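Local coordinates for protein MRG701 (Oryza sativa, PDB 5IN1) that probably reads methylated lysines on histone H3 tails through its chromodomain, as MRG-family chromatin proteins do, and forms a dimer, at residues V9-G14 against D52-L57; P15-A20 against Q66-S71; K21-E26 against H35-G40. All blocks are in the same frame, centred on the assembly; numbering follows the deposited sequence.

From the N terminus, the chain lays down V9-G14 and turns at once into the long strand that supplies P15-A20 and then K21-E26. Contact 3 closes first: H35-G40 folds back on K21-E26 as a hairpin, nested inside the loops of both other contacts. D52-L57 then returns to V9-G14 in contact 1, adding a strand at one edge of the sheet. The final helix brings Q66-S71 to P15-A20 in contact 2, whose loop crosses that of contact 1. The strand 16-28 serves contacts 2 and 3 and is bonded to strand 8-13 of contact 1 through Ala11 and Tyr18, so one sheet carries all three, with the helix at its side.

Contact 1. Residues V9-G14 against D52-L57; sequences VLAYHG and DRLLKL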
loop_
_atom_site.group_PDB
_atom_site.type_symbol
_atom_site.label_atom_id
_atom_site.label_comp_id
_atom_site.label_asym_id
_atom_site.label_seq_id
_atom_site.Cartn_x
_atom_site.Cartn_y
_atom_site.Cartn_z
ATOM N N VAL A 9 2.865 -4.887 -17.071
ATOM C CA VAL A 9 3.248 -3.478 -17.059
ATOM C C VAL A 9 4.338 -3.271 -18.097
ATOM O O VAL A 9 4.846 -4.235 -18.675
ATOM C CB VAL A 9 3.757 -3.027 -15.670
ATOM C CG1 VAL A 9 2.664 -3.208 -14.611
ATOM C CG2 VAL A 9 5.016 -3.787 -15.254
ATOM N N LEU A 10 4.684 -2.013 -18.336
ATOM C CA LEU A 10 5.903 -1.658 -19.057
ATOM C C LEU A 10 6.957 -1.241 -18.039
ATOM O O LEU A 10 6.643 -0.555 -17.061
ATOM C CB LEU A 10 5.638 -0.539 -20.062
ATOM C CG LEU A 10 4.672 -0.931 -21.169
ATOM C CD1 LEU A 10 4.247 0.276 -21.980
ATOM C CD2 LEU A 10 5.287 -1.991 -22.073
ATOM N N ALA A 11 8.190 -1.674 -18.240
ATOM C CA ALA A 11 9.292 -1.376 -17.326
ATOM C C ALA A 11 10.512 -0.916 -18.106
ATOM O O ALA A 11 10.907 -1.523 -19.106
ATOM C CB ALA A 11 9.649 -2.598 -16.489
ATOM N N TYR A 12 11.122 0.168 -17.645
ATOM C CA TYR A 12 12.414 0.573 -18.163
ATOM C C TYR A 12 13.489 -0.419 -17.751
ATOM O O TYR A 12 13.530 -0.880 -16.614
ATOM C CB TYR A 12 12.785 1.969 -17.675
ATOM C CG TYR A 12 12.075 3.084 -18.390
ATOM C CD1 TYR A 12 12.341 3.344 -19.717
ATOM C CD2 TYR A 12 11.136 3.885 -17.738
ATOM C CE1 TYR A 12 11.709 4.369 -20.398
ATOM C CE2 TYR A 12 10.503 4.915 -18.410
ATOM C CZ TYR A 12 10.804 5.159 -19.731
ATOM O OH TYR A 12 10.173 6.184 -20.427
ATOM N N HIS A 13 14.361 -0.751 -18.685
ATOM C CA HIS A 13 15.593 -1.443 -18.342
ATOM C C HIS A 13 16.612 -0.814 -19.255
ATOM O O HIS A 13 16.703 -1.162 -20.424
ATOM C CB HIS A 13 15.491 -2.953 -18.545
ATOM C CG HIS A 13 16.449 -3.729 -17.706
ATOM N ND1 HIS A 13 17.737 -3.999 -18.109
ATOM C CD2 HIS A 13 16.316 -4.280 -16.474
ATOM C CE1 HIS A 13 18.353 -4.697 -17.174
ATOM N NE2 HIS A 13 17.516 -4.880 -16.170
ATOM N N GLY A 14 17.334 0.177 -18.753
ATOM C CA GLY A 14 17.962 1.102 -19.670
ATOM C C GLY A 14 16.865 1.935 -20.306
ATOM O O GLY A 14 15.744 1.971 -19.812
ATOM N N ASP A 52 8.772 4.769 -10.382
ATOM C CA ASP A 52 9.449 5.521 -11.429
ATOM C C ASP A 52 9.990 4.643 -12.563
ATOM O O ASP A 52 10.264 5.150 -13.651
ATOM C CB ASP A 52 10.593 6.298 -10.808
ATOM C CG ASP A 52 11.474 5.414 -9.987
ATOM O OD1 ASP A 52 11.022 4.916 -8.925
ATOM O OD2 ASP A 52 12.621 5.176 -10.402
ATOM N N ARG A 53 10.139 3.340 -12.311
ATOM C CA ARG A 53 10.624 2.413 -13.331
ATOM C C ARG A 53 9.528 1.816 -14.204
ATOM O O ARG A 53 9.839 1.138 -15.188
ATOM C CB ARG A 53 11.407 1.278 -12.670
ATOM C CG ARG A 53 12.757 1.710 -12.089
ATOM C CD ARG A 53 13.870 1.744 -13.189
ATOM N NE ARG A 53 14.127 0.442 -13.804
ATOM C CZ ARG A 53 14.882 -0.517 -13.263
ATOM N NH1 ARG A 53 15.464 -0.338 -12.094
ATOM N NH2 ARG A 53 15.053 -1.666 -13.902
ATOM N N LEU A 54 8.267 2.045 -13.834
ATOM C CA LEU A 54 7.131 1.349 -14.427
ATOM C C LEU A 54 6.121 2.297 -15.065
ATOM O O LEU A 54 5.969 3.466 -14.659
ATOM C CB LEU A 54 6.408 0.505 -13.376
ATOM C CG LEU A 54 7.241 -0.550 -12.650
ATOM C CD1 LEU A 54 6.367 -1.314 -11.657
ATOM C CD2 LEU A 54 7.920 -1.496 -13.639
ATOM N N LEU A 55 5.385 1.762 -16.026
ATOM C CA LEU A 55 4.257 2.444 -16.646
ATOM C C LEU A 55 3.108 1.456 -16.792
ATOM O O LEU A 55 3.316 0.295 -17.155
ATOM C CB LEU A 55 4.646 3.016 -18.018
ATOM C CG LEU A 55 5.603 4.215 -18.036
ATOM C CD1 LEU A 55 6.040 4.492 -19.457
ATOM C CD2 LEU A 55 4.907 5.444 -17.443
ATOM N N LYS A 56 1.890 1.916 -16.542
ATOM C CA LYS A 56 0.703 1.096 -16.768
ATOM C C LYS A 56 0.649 0.670 -18.237
ATOM O O LYS A 56 1.053 1.427 -19.113
ATOM C CB LYS A 56 -0.557 1.873 -16.387
ATOM C CG LYS A 56 -1.803 1.025 -16.318
ATOM C CD LYS A 56 -2.972 1.779 -15.727
ATOM C CE LYS A 56 -4.217 0.905 -15.708
ATOM N NZ LYS A 56 -5.325 1.589 -14.984
ATOM N N LEU A 57 0.167 -0.546 -18.496
ATOM C CA LEU A 57 0.040 -1.031 -19.865
ATOM C C LEU A 57 -1.190 -0.413 -20.516
ATOM O O LEU A 57 -2.220 -1.065 -20.682
ATOM C CB LEU A 57 -0.049 -2.555 -19.901
ATOM C CG LEU A 57 0.136 -3.240 -21.255
ATOM C CD1 LEU A 57 1.549 -3.048 -21.796
ATOM C CD2 LEU A 57 -0.160 -4.730 -21.116
#
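From the 3-10 turn ahead of strand 54-56, Arg53 reaches across to strand 8-13 and presents its guanidinium side-on to one backbone oxygen. Bends at chi2 (-83°) and chi3 (-62°) curl the chain so that NE and NH2 both bond to Tyr12 O, each at 3.2 Å. NH2 lies in the plane of that carbonyl, whereas NE sits above it; NH2 also forms a salt bridge to Glu47. An alanine here would remove both bonds to Tyr12 O and the Glu47 bridge, and would probably loosen this end of the strand pair. The His13 ring lies beside the guanidinium, pointing the same way with planes 68° apart, and packs edge-to-face with Tyr38, Trp41 and Trp45, a cluster consistent with the aromatic methyllysine cage of MRG chromodomains. In the backbone, Tyr12 N donates to Arg53 O at 2.9 Å, and Leu10 and Leu55 exchange two bonds. Leu54 sends CD2 onto Ala11 CB, at 3.5 Å, on the face shared with Tyr34 and Tyr38. On the other face, against helix 59-70, Leu57 crosses Leu10 at about a right angle, with Leu57 CD1 3.8 Å from Leu10 CG. The pairing itself closes one edge of the antiparallel SH3-like chromodomain sheet.

Contact 2. Residues P15-A20 against Q66-S71; sequences PLLYEA and QELEKS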
loop_
_atom_site.group_PDB
_atom_site.type_symbol
_atom_site.label_atom_id
_atom_site.label_comp_id
_atom_site.label_asym_id
_atom_site.label_seq_id
_atom_site.Cartn_x
_atom_site.Cartn_y
_atom_site.Cartn_z
ATOM N N PRO A 15 17.181 2.611 -21.413
ATOM C CA PRO A 15 16.281 3.635 -21.950
ATOM C C PRO A 15 15.060 3.115 -22.699
ATOM O O PRO A 15 14.215 3.929 -23.061
ATOM C CB PRO A 15 17.194 4.442 -22.881
ATOM C CG PRO A 15 18.247 3.461 -23.274
ATOM C CD PRO A 15 18.494 2.611 -22.079
ATOM N N LEU A 16 14.943 1.813 -22.913
ATOM C CA LEU A 16 13.782 1.284 -23.622
ATOM C C LEU A 16 12.797 0.676 -22.637
ATOM O O LEU A 16 13.170 0.286 -21.526
ATOM C CB LEU A 16 14.193 0.233 -24.672
ATOM C CG LEU A 16 15.174 0.707 -25.745
ATOM C CD1 LEU A 16 15.547 -0.441 -26.665
ATOM C CD2 LEU A 16 14.540 1.837 -26.548
ATOM N N LEU A 17 11.549 0.556 -23.077
ATOM C CA LEU A 17 10.497 -0.056 -22.283
ATOM C C LEU A 17 10.256 -1.511 -22.667
ATOM O O LEU A 17 10.109 -1.822 -23.851
ATOM C CB LEU A 17 9.199 0.730 -22.455
ATOM C CG LEU A 17 9.182 2.083 -21.735
ATOM C CD1 LEU A 17 8.032 2.935 -22.235
ATOM C CD2 LEU A 17 9.093 1.870 -20.218
ATOM N N TYR A 18 10.153 -2.381 -21.659
ATOM C CA TYR A 18 9.944 -3.817 -21.882
ATOM C C TYR A 18 8.693 -4.277 -21.143
ATOM O O TYR A 18 8.397 -3.802 -20.033
ATOM C CB TYR A 18 11.153 -4.629 -21.399
ATOM C CG TYR A 18 12.434 -4.235 -22.084
ATOM C CD1 TYR A 18 12.866 -4.884 -23.230
ATOM C CD2 TYR A 18 13.193 -3.170 -21.607
ATOM C CE1 TYR A 18 14.027 -4.497 -23.877
ATOM C CE2 TYR A 18 14.354 -2.769 -22.259
ATOM C CZ TYR A 18 14.760 -3.441 -23.376
ATOM O OH TYR A 18 15.914 -3.043 -23.995
ATOM N N GLU A 19 7.943 -5.193 -21.733
ATOM C CA GLU A 19 6.829 -5.752 -20.995
ATOM C C GLU A 19 7.352 -6.595 -19.836
ATOM O O GLU A 19 8.329 -7.342 -19.977
ATOM C CB GLU A 19 5.916 -6.578 -21.901
ATOM C CG GLU A 19 4.555 -6.779 -21.246
ATOM C CD GLU A 19 3.523 -7.446 -22.149
ATOM O OE1 GLU A 19 3.900 -8.120 -23.128
ATOM O OE2 GLU A 19 2.312 -7.267 -21.859
ATOM N N ALA A 20 6.694 -6.463 -18.691
ATOM C CA ALA A 20 7.071 -7.176 -17.482
ATOM C C ALA A 20 5.816 -7.579 -16.753
ATOM O O ALA A 20 4.738 -7.055 -17.038
ATOM C CB ALA A 20 7.957 -6.301 -16.579
ATOM N N GLN A 66 6.836 2.478 -28.379
ATOM C CA GLN A 66 7.050 2.588 -29.825
ATOM C C GLN A 66 7.939 3.783 -30.196
ATOM O O GLN A 66 8.859 3.639 -31.001
ATOM C CB GLN A 66 5.695 2.678 -30.548
ATOM C CG GLN A 66 5.734 3.184 -32.000
ATOM C CD GLN A 66 4.379 3.085 -32.694
ATOM O OE1 GLN A 66 3.362 2.853 -32.062
ATOM N NE2 GLN A 66 4.374 3.260 -34.014
ATOM N N GLU A 67 7.639 4.954 -29.644
ATOM C CA GLU A 67 8.431 6.140 -29.943
ATOM C C GLU A 67 9.889 5.926 -29.578
ATOM O O GLU A 67 10.782 6.336 -30.313
ATOM C CB GLU A 67 7.888 7.362 -29.195
ATOM C CG GLU A 67 8.620 8.677 -29.504
ATOM C CD GLU A 67 8.204 9.825 -28.578
ATOM O OE1 GLU A 67 7.286 9.648 -27.749
ATOM O OE2 GLU A 67 8.796 10.919 -28.681
ATOM N N LEU A 68 10.137 5.316 -28.422
ATOM C CA LEU A 68 11.514 5.068 -28.018
ATOM C C LEU A 68 12.213 4.095 -28.955
ATOM O O LEU A 68 13.393 4.259 -29.260
ATOM C CB LEU A 68 11.581 4.543 -26.584
ATOM C CG LEU A 68 11.177 5.578 -25.538
ATOM C CD1 LEU A 68 10.934 4.947 -24.159
ATOM C CD2 LEU A 68 12.236 6.684 -25.471
ATOM N N GLU A 69 11.486 3.082 -29.409
ATOM C CA GLU A 69 12.058 2.142 -30.368
ATOM C C GLU A 69 12.406 2.819 -31.695
ATOM O O GLU A 69 13.422 2.507 -32.315
ATOM C CB GLU A 69 11.097 0.975 -30.610
ATOM C CG GLU A 69 11.008 0.029 -29.426
ATOM C CD GLU A 69 10.066 -1.121 -29.679
ATOM O OE1 GLU A 69 8.847 -0.863 -29.851
ATOM O OE2 GLU A 69 10.522 -2.283 -29.697
ATOM N N LYS A 70 11.571 3.754 -32.130
ATOM C CA LYS A 70 11.808 4.403 -33.413
ATOM C C LYS A 70 12.916 5.442 -33.367
ATOM O O LYS A 70 13.511 5.761 -34.403
ATOM C CB LYS A 70 10.519 5.036 -33.918
ATOM C CG LYS A 70 9.508 4.011 -34.345
ATOM C CD LYS A 70 8.237 4.643 -34.862
ATOM C CE LYS A 70 8.481 5.482 -36.118
ATOM N NZ LYS A 70 8.845 4.678 -37.331
ATOM N N SER A 71 13.212 5.972 -32.188
ATOM C CA SER A 71 14.244 6.998 -32.089
ATOM C C SER A 71 15.590 6.380 -31.735
ATOM O O SER A 71 16.591 7.087 -31.608
ATOM C CB SER A 71 13.854 8.058 -31.063
ATOM O OG SER A 71 13.824 7.513 -29.761
#
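Leu68 drives its side chain from the helix toward the start of strand 16-20 and overlaps the tip of Leu17, with its CD1 4.0 Å from Leu17 CD1. The two side chains cross obliquely, branch against branch. The same methyl, Leu68 CD1, also rests 3.6 Å from the backbone oxygen of Pro15, Pro15 O, so one branch spans the turn and the strand that follows it. Leu68 CG stands anti to its carbonyl carbon (chi1 -68°), and CD1 is the branch that meets the strand. Leu16 meets Leu68 nearer its backbone: it slides past in the opposite direction and sets CD2 4.0 Å from Leu68 CB and 3.8 Å from Leu68 O. Leu16 and Leu17 thus diverge from neighbouring positions to touch different parts of one residue, Leu17 the CD1 end and Leu16 the CB and backbone O.

No hydrogen bond joins the two segments, and the contact is small, apolar and near the surface. One turn earlier Gln65 gives the helix a polar hold, its NE2 bonding to Leu17 O, while the Tyr12 side chain extends the apolar patch around Leu68. Helix 66-70 and strand 16-20 run with their axes 7.8 Å apart at closest approach and their directions 129° apart, a C-terminal helix packed obliquely against a curved antiparallel sheet, as in the chromodomain fold.

Contact 3. Residues K21-E26 against H35-G40; sequences KVQKSE and HVHYLG
The imidazole of His35 takes the carboxamide of Gln23 at its edge, the two planes only 18° apart, and meets Trp48 edge-to-face. His35 ND1 donates to Gln23 OE1 at 2.7 Å, from above the plane of the amide carbonyl. The other end of the amide, Gln23 NE2, lies 3.7 Å from His37 CB and bonds to Asp46, which also accepts from His37 ND1; one carboxylate thus fixes the rotation of both flat groups. Lys21, its CG in the crowded position between backbone N and carbonyl carbon, runs alongside His37 and puts NZ 3.5 Å from His37 CD2. That nearby ammonium would tend to disfavour a charge on His37, while Asp46 would favour one. Gln23 and Lys24 both face His35, a classic beta bulge in the hairpin of strands 16-28 and 31-38: His35 O accepts from Gln23 N at 2.7 Å and only weakly from Lys24 N. Before the bulge, Lys21 and His37 share two backbone bonds. Val22 CG2 lies 4.4 Å from Val36 CG1, on the face away from Lys21 and His37. Past the bulge, Glu26 pairs antiparallel with a strand of the second subunit, which carries the sheet across the dimer interface.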
loop_
_atom_site.group_PDB
_atom_site.type_symbol
_atom_site.label_atom_id
_atom_site.label_comp_id
_atom_site.label_asym_id
_atom_site.label_seq_id
_atom_site.Cartn_x
_atom_site.Cartn_y
_atom_site.Cartn_z
ATOM N N LYS A 21 5.948 -8.494 -15.802
ATOM C CA LYS A 21 4.823 -8.831 -14.954
ATOM C C LYS A 21 5.195 -8.649 -13.486
ATOM O O LYS A 21 6.307 -8.972 -13.047
ATOM C CB LYS A 21 4.345 -10.249 -15.217
ATOM C CG LYS A 21 5.364 -11.296 -14.920
ATOM C CD LYS A 21 4.786 -12.680 -15.147
ATOM C CE LYS A 21 5.886 -13.725 -15.219
ATOM N NZ LYS A 21 5.963 -14.359 -16.565
ATOM N N VAL A 22 4.247 -8.124 -12.728
ATOM C CA VAL A 22 4.427 -7.941 -11.294
ATOM C C VAL A 22 4.248 -9.275 -10.574
ATOM O O VAL A 22 3.192 -9.895 -10.675
ATOM C CB VAL A 22 3.433 -6.907 -10.746
ATOM C CG1 VAL A 22 3.580 -6.790 -9.224
ATOM C CG2 VAL A 22 3.638 -5.574 -11.419
ATOM N N GLN A 23 5.292 -9.718 -9.886
ATOM C CA GLN A 23 5.280 -10.968 -9.122
ATOM C C GLN A 23 4.785 -10.728 -7.701
ATOM O O GLN A 23 4.068 -11.556 -7.144
ATOM C CB GLN A 23 6.674 -11.589 -9.073
ATOM C CG GLN A 23 7.221 -12.018 -10.425
ATOM C CD GLN A 23 8.710 -12.281 -10.377
ATOM O OE1 GLN A 23 9.482 -11.451 -9.889
ATOM N NE2 GLN A 23 9.126 -13.435 -10.878
ATOM N N LYS A 24 5.188 -9.602 -7.116
ATOM C CA LYS A 24 4.837 -9.251 -5.739
ATOM C C LYS A 24 4.792 -7.736 -5.599
ATOM O O LYS A 24 5.582 -7.040 -6.228
ATOM C CB LYS A 24 5.852 -9.859 -4.757
ATOM C CG LYS A 24 5.633 -11.354 -4.502
ATOM C CD LYS A 24 6.708 -11.992 -3.621
ATOM C CE LYS A 24 6.907 -13.468 -3.986
ATOM N NZ LYS A 24 6.451 -14.419 -2.928
ATOM N N SER A 25 3.872 -7.234 -4.777
ATOM C CA SER A 25 3.775 -5.812 -4.458
ATOM C C SER A 25 3.876 -5.644 -2.946
ATOM O O SER A 25 3.248 -6.391 -2.191
ATOM C CB SER A 25 2.454 -5.210 -4.955
ATOM O OG SER A 25 2.232 -5.486 -6.336
ATOM N N GLU A 26 4.674 -4.681 -2.499
ATOM C CA GLU A 26 4.799 -4.395 -1.066
ATOM C C GLU A 26 4.849 -2.906 -0.832
ATOM O O GLU A 26 5.353 -2.163 -1.673
ATOM C CB GLU A 26 6.057 -5.036 -0.475
ATOM C CG GLU A 26 6.068 -6.556 -0.478
ATOM C CD GLU A 26 7.397 -7.116 -0.005
ATOM O OE1 GLU A 26 8.306 -6.312 0.293
ATOM O OE2 GLU A 26 7.534 -8.354 0.065
ATOM N N HIS A 35 8.213 -6.500 -7.332
ATOM C CA HIS A 35 9.192 -7.465 -7.806
ATOM C C HIS A 35 8.685 -7.898 -9.160
ATOM O O HIS A 35 7.595 -8.454 -9.262
ATOM C CB HIS A 35 9.350 -8.662 -6.851
ATOM C CG HIS A 35 10.668 -9.360 -6.973
ATOM N ND1 HIS A 35 10.876 -10.431 -7.820
ATOM C CD2 HIS A 35 11.858 -9.141 -6.352
ATOM C CE1 HIS A 35 12.129 -10.841 -7.711
ATOM N NE2 HIS A 35 12.744 -10.079 -6.828
ATOM N N VAL A 36 9.459 -7.602 -10.201
ATOM C CA VAL A 36 8.998 -7.828 -11.563
ATOM C C VAL A 36 9.858 -8.838 -12.297
ATOM O O VAL A 36 11.046 -8.989 -12.014
ATOM C CB VAL A 36 8.957 -6.505 -12.370
ATOM C CG1 VAL A 36 7.985 -5.506 -11.710
ATOM C CG2 VAL A 36 10.366 -5.897 -12.559
ATOM N N HIS A 37 9.219 -9.535 -13.237
ATOM C CA HIS A 37 9.895 -10.405 -14.183
ATOM C C HIS A 37 9.744 -9.792 -15.580
ATOM O O HIS A 37 8.633 -9.450 -15.966
ATOM C CB HIS A 37 9.303 -11.823 -14.148
ATOM C CG HIS A 37 9.800 -12.695 -15.262
ATOM N ND1 HIS A 37 11.099 -13.137 -15.317
ATOM C CD2 HIS A 37 9.194 -13.157 -16.382
ATOM C CE1 HIS A 37 11.278 -13.846 -16.420
ATOM N NE2 HIS A 37 10.133 -13.879 -17.083
ATOM N N TYR A 38 10.851 -9.642 -16.306
ATOM C CA TYR A 38 10.821 -9.087 -17.651
ATOM C C TYR A 38 10.475 -10.204 -18.615
ATOM O O TYR A 38 11.158 -11.231 -18.628
ATOM C CB TYR A 38 12.164 -8.433 -18.001
ATOM C CG TYR A 38 12.514 -7.287 -17.064
ATOM C CD1 TYR A 38 12.182 -5.974 -17.391
ATOM C CD2 TYR A 38 13.153 -7.522 -15.845
ATOM C CE1 TYR A 38 12.490 -4.921 -16.525
ATOM C CE2 TYR A 38 13.476 -6.476 -14.985
ATOM C CZ TYR A 38 13.120 -5.191 -15.323
ATOM O OH TYR A 38 13.437 -4.160 -14.454
ATOM N N LEU A 39 9.405 -10.031 -19.392
ATOM C CA LEU A 39 8.896 -11.165 -20.174
ATOM C C LEU A 39 9.908 -11.577 -21.240
ATOM O O LEU A 39 10.387 -10.743 -22.021
ATOM C CB LEU A 39 7.558 -10.841 -20.837
ATOM C CG LEU A 39 6.441 -10.416 -19.890
ATOM C CD1 LEU A 39 5.111 -10.404 -20.616
ATOM C CD2 LEU A 39 6.390 -11.319 -18.656
ATOM N N GLY A 40 10.214 -12.875 -21.277
ATOM C CA GLY A 40 11.179 -13.418 -22.216
ATOM C C GLY A 40 12.627 -13.333 -21.755
ATOM O O GLY A 40 13.516 -13.837 -22.448
#